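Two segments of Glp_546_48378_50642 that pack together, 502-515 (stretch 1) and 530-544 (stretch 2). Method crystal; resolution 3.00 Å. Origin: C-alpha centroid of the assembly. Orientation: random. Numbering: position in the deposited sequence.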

ATOM      1  N   ASP A 502      20.765 -31.035  17.898  1.00 41.51           N
ATOM      2  CA  ASP A 502      20.676 -29.846  17.053  1.00 41.45           C
ATOM      3  C   ASP A 502      19.318 -29.168  17.154  1.00 40.82           C
ATOM      4  O   ASP A 502      19.170 -28.004  16.779  1.00 41.04           O
ATOM      5  CB  ASP A 502      20.942 -30.184  15.584  1.00 41.89           C
ATOM      6  CG  ASP A 502      22.420 -30.378  15.287  1.00 43.41           C
ATOM      7  OD1 ASP A 502      23.255 -29.796  16.018  1.00 44.81           O
ATOM      8  OD2 ASP A 502      22.742 -31.100  14.313  1.00 44.98           O
ATOM      9  N   MET A 503      18.333 -29.885  17.682  1.00 39.97           N
ATOM     10  CA  MET A 503      16.989 -29.343  17.800  1.00 39.23           C
ATOM     11  C   MET A 503      16.747 -28.188  18.788  1.00 38.56           C
ATOM     12  O   MET A 503      15.856 -27.357  18.561  1.00 38.21           O
ATOM     13  CB  MET A 503      16.014 -30.488  18.068  1.00 39.35           C
ATOM     14  CG  MET A 503      15.811 -31.370  16.859  1.00 39.84           C
ATOM     15  SD  MET A 503      14.501 -32.570  17.064  1.00 40.12           S
ATOM     16  CE  MET A 503      15.443 -34.075  17.326  1.00 41.25           C
ATOM     17  N   LEU A 504      17.517 -28.123  19.871  1.00 38.04           N
ATOM     18  CA  LEU A 504      17.328 -27.048  20.842  1.00 37.85           C
ATOM     19  C   LEU A 504      17.650 -25.684  20.211  1.00 37.33           C
ATOM     20  O   LEU A 504      17.094 -24.652  20.611  1.00 37.27           O
ATOM     21  CB  LEU A 504      18.203 -27.285  22.081  1.00 38.14           C
ATOM     22  CG  LEU A 504      18.121 -26.257  23.220  1.00 38.88           C
ATOM     23  CD1 LEU A 504      16.672 -26.077  23.668  1.00 38.44           C
ATOM     24  CD2 LEU A 504      18.998 -26.710  24.381  1.00 39.22           C
ATOM     25  N   ASP A 505      18.544 -25.690  19.223  1.00 36.56           N
ATOM     26  CA  ASP A 505      18.925 -24.466  18.537  1.00 35.69           C
ATOM     27  C   ASP A 505      17.783 -24.011  17.638  1.00 34.29           C
ATOM     28  O   ASP A 505      17.537 -22.814  17.483  1.00 34.18           O
ATOM     29  CB  ASP A 505      20.188 -24.701  17.719  1.00 36.56           C
ATOM     30  CG  ASP A 505      21.365 -25.099  18.582  1.00 38.76           C
ATOM     31  OD1 ASP A 505      21.691 -24.342  19.520  1.00 40.03           O
ATOM     32  OD2 ASP A 505      21.963 -26.167  18.326  1.00 40.75           O
ATOM     33  N   TRP A 506      17.081 -24.976  17.052  1.00 32.68           N
ATOM     34  CA  TRP A 506      15.940 -24.687  16.185  1.00 31.30           C
ATOM     35  C   TRP A 506      14.789 -24.184  17.039  1.00 31.04           C
ATOM     36  O   TRP A 506      14.015 -23.321  16.630  1.00 30.99           O
ATOM     37  CB  TRP A 506      15.492 -25.954  15.462  1.00 30.58           C
ATOM     38  CG  TRP A 506      16.508 -26.487  14.532  1.00 29.46           C
ATOM     39  CD1 TRP A 506      16.945 -27.766  14.455  1.00 29.01           C
ATOM     40  CD2 TRP A 506      17.252 -25.744  13.569  1.00 28.60           C
ATOM     41  NE1 TRP A 506      17.927 -27.874  13.506  1.00 28.55           N
ATOM     42  CE2 TRP A 506      18.135 -26.642  12.945  1.00 27.92           C
ATOM     43  CE3 TRP A 506      17.261 -24.403  13.172  1.00 28.09           C
ATOM     44  CZ2 TRP A 506      19.024 -26.245  11.944  1.00 27.44           C
ATOM     45  CZ3 TRP A 506      18.147 -24.006  12.176  1.00 27.91           C
ATOM     46  CH2 TRP A 506      19.016 -24.926  11.574  1.00 27.89           C
ATOM     47  N   TYR A 507      14.677 -24.752  18.232  1.00 30.58           N
ATOM     48  CA  TYR A 507      13.635 -24.354  19.149  1.00 29.84           C
ATOM     49  C   TYR A 507      13.883 -22.937  19.640  1.00 30.07           C
ATOM     50  O   TYR A 507      13.070 -22.044  19.396  1.00 29.90           O
ATOM     51  CB  TYR A 507      13.596 -25.296  20.337  1.00 29.40           C
ATOM     52  CG  TYR A 507      12.483 -24.973  21.286  1.00 27.81           C
ATOM     53  CD1 TYR A 507      11.161 -25.300  20.977  1.00 26.65           C
ATOM     54  CD2 TYR A 507      12.744 -24.320  22.493  1.00 26.80           C
ATOM     55  CE1 TYR A 507      10.124 -24.990  21.848  1.00 26.54           C
ATOM     56  CE2 TYR A 507      11.712 -24.003  23.375  1.00 26.42           C
ATOM     57  CZ  TYR A 507      10.409 -24.342  23.049  1.00 26.57           C
ATOM     58  OH  TYR A 507       9.394 -24.041  23.926  1.00 26.89           O
ATOM     59  N   ARG A 508      15.008 -22.731  20.326  1.00 30.48           N
ATOM     60  CA  ARG A 508      15.345 -21.410  20.853  1.00 31.33           C
ATOM     61  C   ARG A 508      15.248 -20.342  19.773  1.00 30.51           C
ATOM     62  O   ARG A 508      15.118 -19.155  20.070  1.00 30.40           O
ATOM     63  CB  ARG A 508      16.750 -21.404  21.489  1.00 31.62           C
ATOM     64  CG  ARG A 508      16.781 -21.912  22.935  1.00 34.35           C
ATOM     65  CD  ARG A 508      18.092 -21.593  23.683  1.00 38.22           C
ATOM     66  NE  ARG A 508      19.245 -22.356  23.201  1.00 44.46           N
ATOM     67  CZ  ARG A 508      19.988 -22.030  22.139  1.00 47.30           C
ATOM     68  NH1 ARG A 508      19.714 -20.938  21.427  1.00 48.79           N
ATOM     69  NH2 ARG A 508      21.011 -22.804  21.782  1.00 47.64           N
ATOM     70  N   LEU A 509      15.307 -20.769  18.518  1.00 30.16           N
ATOM     71  CA  LEU A 509      15.197 -19.836  17.414  1.00 29.80           C
ATOM     72  C   LEU A 509      13.721 -19.656  17.073  1.00 30.07           C
ATOM     73  O   LEU A 509      13.260 -18.540  16.841  1.00 29.99           O
ATOM     74  CB  LEU A 509      15.956 -20.355  16.188  1.00 29.40           C
ATOM     75  CG  LEU A 509      15.727 -19.591  14.869  1.00 28.82           C
ATOM     76  CD1 LEU A 509      16.054 -18.122  15.065  1.00 29.44           C
ATOM     77  CD2 LEU A 509      16.581 -20.188  13.750  1.00 29.28           C
ATOM     78  N   GLY A 510      12.979 -20.759  17.041  1.00 30.60           N
ATOM     79  CA  GLY A 510      11.568 -20.673  16.727  1.00 30.92           C
ATOM     80  C   GLY A 510      10.855 -19.891  17.804  1.00 31.26           C
ATOM     81  O   GLY A 510       9.988 -19.070  17.538  1.00 31.46           O
ATOM     82  N   ILE A 511      11.237 -20.148  19.041  1.00 31.68           N
ATOM     83  CA  ILE A 511      10.640 -19.472  20.167  1.00 31.97           C
ATOM     84  C   ILE A 511      11.060 -18.011  20.117  1.00 32.44           C
ATOM     85  O   ILE A 511      10.383 -17.145  20.656  1.00 32.26           O
ATOM     86  CB  ILE A 511      11.116 -20.106  21.495  1.00 31.59           C
ATOM     87  CG1 ILE A 511       9.961 -20.169  22.498  1.00 31.89           C
ATOM     88  CG2 ILE A 511      12.283 -19.330  22.065  1.00 31.63           C
ATOM     89  CD1 ILE A 511       9.218 -18.861  22.709  1.00 39.53           C
ATOM     90  N   GLN A 512      12.185 -17.749  19.464  1.00 33.46           N
ATOM     91  CA  GLN A 512      12.728 -16.395  19.341  1.00 34.45           C
ATOM     92  C   GLN A 512      11.847 -15.566  18.408  1.00 34.69           C
ATOM     93  O   GLN A 512      11.552 -14.397  18.677  1.00 34.86           O
ATOM     94  CB  GLN A 512      14.145 -16.469  18.780  1.00 34.73           C
ATOM     95  CG  GLN A 512      15.035 -15.258  19.037  1.00 36.69           C
ATOM     96  CD  GLN A 512      15.535 -15.185  20.467  1.00 40.18           C
ATOM     97  OE1 GLN A 512      14.788 -14.840  21.379  1.00 43.35           O
ATOM     98  NE2 GLN A 512      16.803 -15.517  20.669  1.00 41.43           N
ATOM     99  N   PHE A 513      11.431 -16.188  17.309  1.00 35.03           N
ATOM    100  CA  PHE A 513      10.579 -15.543  16.317  1.00 35.43           C
ATOM    101  C   PHE A 513       9.214 -15.238  16.925  1.00 36.42           C
ATOM    102  O   PHE A 513       8.731 -14.114  16.853  1.00 36.52           O
ATOM    103  CB  PHE A 513      10.405 -16.465  15.109  1.00 34.99           C
ATOM    104  CG  PHE A 513       9.520 -15.899  14.033  1.00 33.72           C
ATOM    105  CD1 PHE A 513       9.954 -14.832  13.249  1.00 32.46           C
ATOM    106  CD2 PHE A 513       8.251 -16.421  13.814  1.00 32.50           C
ATOM    107  CE1 PHE A 513       9.146 -14.296  12.267  1.00 31.58           C
ATOM    108  CE2 PHE A 513       7.434 -15.894  12.837  1.00 31.43           C
ATOM    109  CZ  PHE A 513       7.883 -14.826  12.058  1.00 31.31           C
ATOM    110  N   SER A 514       8.600 -16.253  17.515  1.00 37.63           N
ATOM    111  CA  SER A 514       7.295 -16.117  18.138  1.00 38.95           C
ATOM    112  C   SER A 514       7.226 -14.905  19.065  1.00 39.86           C
ATOM    113  O   SER A 514       6.157 -14.326  19.265  1.00 39.81           O
ATOM    114  CB  SER A 514       6.975 -17.383  18.934  1.00 39.06           C
ATOM    115  OG  SER A 514       7.211 -18.538  18.152  1.00 39.85           O
ATOM    116  N   HIS A 515       8.378 -14.527  19.619  1.00 41.28           N
ATOM    117  CA  HIS A 515       8.470 -13.403  20.550  1.00 42.52           C
ATOM    118  C   HIS A 515       8.530 -12.010  19.921  1.00 43.12           C
ATOM    119  O   HIS A 515       7.703 -11.152  20.248  1.00 43.10           O
ATOM    120  CB  HIS A 515       9.686 -13.573  21.468  1.00 42.68           C
ATOM    121  CG  HIS A 515       9.904 -12.419  22.404  1.00 44.05           C
ATOM    122  ND1 HIS A 515      11.162 -11.981  22.769  1.00 45.74           N
ATOM    123  CD2 HIS A 515       9.026 -11.606  23.040  1.00 45.21           C
ATOM    124  CE1 HIS A 515      11.048 -10.948  23.584  1.00 46.57           C
ATOM    125  NE2 HIS A 515       9.763 -10.699  23.765  1.00 46.38           N
ATOM    126  N   ASP A 530       2.866 -26.833  20.325  1.00 33.10           N
ATOM    127  CA  ASP A 530       3.581 -25.577  20.465  1.00 32.30           C
ATOM    128  C   ASP A 530       5.051 -25.801  20.222  1.00 31.30           C
ATOM    129  O   ASP A 530       5.663 -25.099  19.428  1.00 31.17           O
ATOM    130  CB  ASP A 530       3.375 -24.986  21.859  1.00 32.68           C
ATOM    131  CG  ASP A 530       2.056 -24.235  21.985  1.00 34.19           C
ATOM    132  OD1 ASP A 530       1.835 -23.293  21.197  1.00 35.70           O
ATOM    133  OD2 ASP A 530       1.242 -24.580  22.869  1.00 35.41           O
ATOM    134  N   ILE A 531       5.611 -26.790  20.905  1.00 29.99           N
ATOM    135  CA  ILE A 531       7.025 -27.128  20.767  1.00 28.97           C
ATOM    136  C   ILE A 531       7.387 -27.440  19.316  1.00 28.34           C
ATOM    137  O   ILE A 531       8.330 -26.891  18.756  1.00 28.36           O
ATOM    138  CB  ILE A 531       7.384 -28.347  21.653  1.00 28.99           C
ATOM    139  CG1 ILE A 531       7.409 -27.933  23.131  1.00 29.12           C
ATOM    140  CG2 ILE A 531       8.727 -28.915  21.236  1.00 28.69           C
ATOM    141  CD1 ILE A 531       7.471 -29.088  24.090  1.00 39.53           C
ATOM    142  N   MET A 532       6.614 -28.323  18.709  1.00 27.73           N
ATOM    143  CA  MET A 532       6.856 -28.718  17.339  1.00 26.96           C
ATOM    144  C   MET A 532       6.857 -27.523  16.403  1.00 26.46           C
ATOM    145  O   MET A 532       7.727 -27.421  15.537  1.00 26.47           O
ATOM    146  CB  MET A 532       5.806 -29.739  16.899  1.00 26.94           C
ATOM    147  CG  MET A 532       6.380 -30.985  16.232  1.00 27.03           C
ATOM    148  SD  MET A 532       7.802 -31.713  17.126  1.00 29.42           S
ATOM    149  CE  MET A 532       7.105 -32.044  18.721  1.00 29.49           C
ATOM    150  N   THR A 533       5.897 -26.616  16.575  1.00 25.82           N
ATOM    151  CA  THR A 533       5.803 -25.430  15.716  1.00 25.54           C
ATOM    152  C   THR A 533       7.055 -24.556  15.772  1.00 25.08           C
ATOM    153  O   THR A 533       7.567 -24.144  14.732  1.00 25.24           O
ATOM    154  CB  THR A 533       4.588 -24.547  16.080  1.00 25.78           C
ATOM    155  OG1 THR A 533       3.374 -25.277  15.883  1.00 27.09           O
ATOM    156  CG2 THR A 533       4.564 -23.311  15.207  1.00 25.66           C
ATOM    157  N   HIS A 534       7.546 -24.287  16.981  1.00 24.33           N
ATOM    158  CA  HIS A 534       8.736 -23.456  17.166  1.00 23.48           C
ATOM    159  C   HIS A 534       9.931 -24.026  16.439  1.00 22.87           C
ATOM    160  O   HIS A 534      10.853 -23.295  16.092  1.00 22.34           O
ATOM    161  CB  HIS A 534       9.072 -23.310  18.649  1.00 23.43           C
ATOM    162  CG  HIS A 534       8.069 -22.507  19.413  1.00 22.98           C
ATOM    163  ND1 HIS A 534       7.758 -21.206  19.085  1.00 21.85           N
ATOM    164  CD2 HIS A 534       7.309 -22.818  20.490  1.00 23.04           C
ATOM    165  CE1 HIS A 534       6.850 -20.751  19.927  1.00 22.07           C
ATOM    166  NE2 HIS A 534       6.559 -21.710  20.790  1.00 22.47           N
ATOM    167  N   LEU A 535       9.929 -25.336  16.238  1.00 22.55           N
ATOM    168  CA  LEU A 535      11.015 -25.969  15.518  1.00 22.47           C
ATOM    169  C   LEU A 535      10.756 -25.668  14.054  1.00 22.58           C
ATOM    170  O   LEU A 535      11.643 -25.203  13.333  1.00 22.84           O
ATOM    171  CB  LEU A 535      11.011 -27.482  15.743  1.00 22.31           C
ATOM    172  CG  LEU A 535      11.315 -27.989  17.145  1.00 21.75           C
ATOM    173  CD1 LEU A 535      11.235 -29.483  17.132  1.00 21.33           C
ATOM    174  CD2 LEU A 535      12.692 -27.536  17.592  1.00 21.80           C
ATOM    175  N   ALA A 536       9.521 -25.931  13.632  1.00 22.10           N
ATOM    176  CA  ALA A 536       9.091 -25.704  12.260  1.00 21.68           C
ATOM    177  C   ALA A 536       9.546 -24.337  11.793  1.00 21.55           C
ATOM    178  O   ALA A 536      10.286 -24.227  10.823  1.00 21.71           O
ATOM    179  CB  ALA A 536       7.581 -25.817  12.166  1.00 21.58           C
ATOM    180  N   ARG A 537       9.102 -23.296  12.492  1.00 21.22           N
ATOM    181  CA  ARG A 537       9.477 -21.923  12.155  1.00 21.11           C
ATOM    182  C   ARG A 537      10.992 -21.862  11.993  1.00 21.17           C
ATOM    183  O   ARG A 537      11.503 -21.597  10.899  1.00 21.18           O
ATOM    184  CB  ARG A 537       9.041 -20.969  13.271  1.00 21.14           C
ATOM    185  CG  ARG A 537       7.556 -21.020  13.618  1.00 20.91           C
ATOM    186  CD  ARG A 537       6.741 -19.984  12.857  1.00 21.11           C
ATOM    187  NE  ARG A 537       5.326 -19.982  13.238  1.00 21.40           N
ATOM    188  CZ  ARG A 537       4.877 -19.822  14.478  1.00 22.21           C
ATOM    189  NH1 ARG A 537       5.728 -19.653  15.478  1.00 22.59           N
ATOM    190  NH2 ARG A 537       3.572 -19.818  14.715  1.00 22.52           N
ATOM    191  N   GLY A 538      11.695 -22.133  13.092  1.00 21.16           N
ATOM    192  CA  GLY A 538      13.146 -22.130  13.106  1.00 21.19           C
ATOM    193  C   GLY A 538      13.792 -22.911  11.979  1.00 21.19           C
ATOM    194  O   GLY A 538      14.747 -22.446  11.382  1.00 21.01           O
ATOM    195  N   LEU A 539      13.294 -24.104  11.694  1.00 21.14           N
ATOM    196  CA  LEU A 539      13.856 -24.896  10.608  1.00 20.94           C
ATOM    197  C   LEU A 539      13.475 -24.319   9.256  1.00 21.14           C
ATOM    198  O   LEU A 539      14.207 -24.480   8.275  1.00 21.15           O
ATOM    199  CB  LEU A 539      13.360 -26.331  10.683  1.00 20.75           C
ATOM    200  CG  LEU A 539      14.226 -27.267  11.511  1.00 20.43           C
ATOM    201  CD1 LEU A 539      13.524 -28.593  11.687  1.00 20.84           C
ATOM    202  CD2 LEU A 539      15.568 -27.440  10.812  1.00 19.79           C
ATOM    203  N   TRP A 540      12.316 -23.660   9.212  1.00 21.35           N
ATOM    204  CA  TRP A 540      11.816 -23.043   7.990  1.00 21.67           C
ATOM    205  C   TRP A 540      12.811 -21.992   7.547  1.00 22.24           C
ATOM    206  O   TRP A 540      13.418 -22.121   6.482  1.00 22.43           O
ATOM    207  CB  TRP A 540      10.436 -22.424   8.245  1.00 21.35           C
ATOM    208  CG  TRP A 540       9.868 -21.621   7.101  1.00 20.97           C
ATOM    209  CD1 TRP A 540       9.782 -20.259   7.028  1.00 20.48           C
ATOM    210  CD2 TRP A 540       9.320 -22.122   5.866  1.00 21.16           C
ATOM    211  NE1 TRP A 540       9.217 -19.876   5.831  1.00 20.36           N
ATOM    212  CE2 TRP A 540       8.925 -20.996   5.097  1.00 20.77           C
ATOM    213  CE3 TRP A 540       9.123 -23.408   5.333  1.00 21.00           C
ATOM    214  CZ2 TRP A 540       8.342 -21.118   3.824  1.00 20.62           C
ATOM    215  CZ3 TRP A 540       8.540 -23.529   4.063  1.00 20.08           C
ATOM    216  CH2 TRP A 540       8.159 -22.387   3.327  1.00 20.67           C
ATOM    217  N   LEU A 541      13.009 -20.975   8.380  1.00 22.82           N
ATOM    218  CA  LEU A 541      13.939 -19.906   8.042  1.00 23.67           C
ATOM    219  C   LEU A 541      15.356 -20.145   8.518  1.00 24.28           C
ATOM    220  O   LEU A 541      16.208 -19.271   8.404  1.00 24.73           O
ATOM    221  CB  LEU A 541      13.456 -18.572   8.609  1.00 23.68           C
ATOM    222  CG  LEU A 541      12.105 -18.462   9.322  1.00 23.82           C
ATOM    223  CD1 LEU A 541      12.225 -18.942  10.756  1.00 24.32           C
ATOM    224  CD2 LEU A 541      11.675 -17.008   9.310  1.00 24.20           C
ATOM    225  N   GLY A 542      15.617 -21.337   9.031  1.00 24.51           N
ATOM    226  CA  GLY A 542      16.948 -21.632   9.531  1.00 24.92           C
ATOM    227  C   GLY A 542      17.857 -22.454   8.636  1.00 25.48           C
ATOM    228  O   GLY A 542      19.037 -22.124   8.499  1.00 25.77           O
ATOM    229  N   SER A 543      17.324 -23.513   8.034  1.00 25.94           N
ATOM    230  CA  SER A 543      18.126 -24.380   7.187  1.00 26.51           C
ATOM    231  C   SER A 543      19.059 -23.625   6.231  1.00 27.02           C
ATOM    232  O   SER A 543      18.650 -22.706   5.500  1.00 27.30           O
ATOM    233  CB  SER A 543      17.216 -25.343   6.423  1.00 26.62           C
ATOM    234  OG  SER A 543      16.557 -26.205   7.348  1.00 26.63           O
ATOM    235  N   PRO A 544      20.346 -24.005   6.243  1.00 27.46           N
ATOM    236  CA  PRO A 544      21.463 -23.469   5.455  1.00 27.90           C
ATOM    237  C   PRO A 544      21.456 -23.651   3.938  1.00 28.20           C
ATOM    238  O   PRO A 544      21.667 -22.680   3.210  1.00 28.36           O
ATOM    239  CB  PRO A 544      22.685 -24.125   6.106  1.00 27.78           C
ATOM    240  CG  PRO A 544      22.144 -25.456   6.513  1.00 27.92           C
ATOM    241  CD  PRO A 544      20.813 -25.093   7.120  1.00 27.52           C
TER

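The apolar centre of the contact is built around Trp506, whose CA-to-CB bond points toward the second helix and whose side chain fits as a knob into a hole lined by Leu535, Gly538, Leu539 and Gly542. Leu539 covers one face of the indole: its CD2 lies 3.5 Å from the centroid of the five-membered ring of Trp506, 14° off the ring normal, so that the methyl group meets the π cloud almost head-on in a CH-π contact. The far part of the ring system reaches Gly542, with Trp506 CZ3 within 3.8 Å of Gly542 CA. The absence of a side chain makes room for the indole here, since a CB on Gly542 would fall 2.5 Å from Trp506 CZ3.

Leu535 extends this apolar surface toward the start of the first stretch. Its CB leaves the backbone sideways, but the end of the side chain comes nearer, with Leu535 CD2 3.9 Å from Trp506 CB and 3.7 Å from Tyr507 CB. Leu535 CD2 also lies 3.3 Å from Met503 O. Tyr507 then carries the contact back along the second helix to Ile531, with Tyr507 CE1 4.2 Å from Ile531 CG1.

Such close packing depends on the backbones. The two helices cross nearly at right angles (93°), and their axes approach to 6.9 Å, a short separation permitted by glycine on both sides. The CA atoms of Gly510 and His534 are only 4.0 Å apart. A CB on Gly510 would point toward the second helix, and one on Gly538 would clash, lying 2.3 Å from Trp506 O. The tight fit also leaves two carbonyl oxygens, Trp506 O and His534 O, 3.2 Å apart; as both are acceptors, no hydrogen bond joins them. The contact buries 783 Å² between the stretches, both sides summed.

His534 is the reciprocal knob, set among Tyr507, Gly510, Ile511 and Ser514, and it marks the passage from apolar to polar packing. Ile511 CG1 stands 4.0 Å from the centroid of the imidazole of His534, 6° off its normal, making a second CH-π contact over a ring face. The Tyr507 and His534 rings meet obliquely, with centroids 5.5 Å apart and planes at 86°. Near the plane of the imidazole, His534 ND1 donates a weak hydrogen bond to Gly510 O (3.5 Å, 147°).

The polar edge lies one turn further along the first helix. Ser514 OG donates to Gly510 O within its own helix, 2.9 Å away, although the position of this hydroxyl is less certain; the same carbonyl thus receives both side chains. Arg537 brings its guanidinium edge-on to the serine, with Arg537 NH1 3.3 Å from Ser514 OG, while its NE and NH2 are hydrogen-bonded elsewhere in the structure. Its aliphatic portion packs beside Phe513, Arg537 CD lying 4.0 Å from Phe513 CD2.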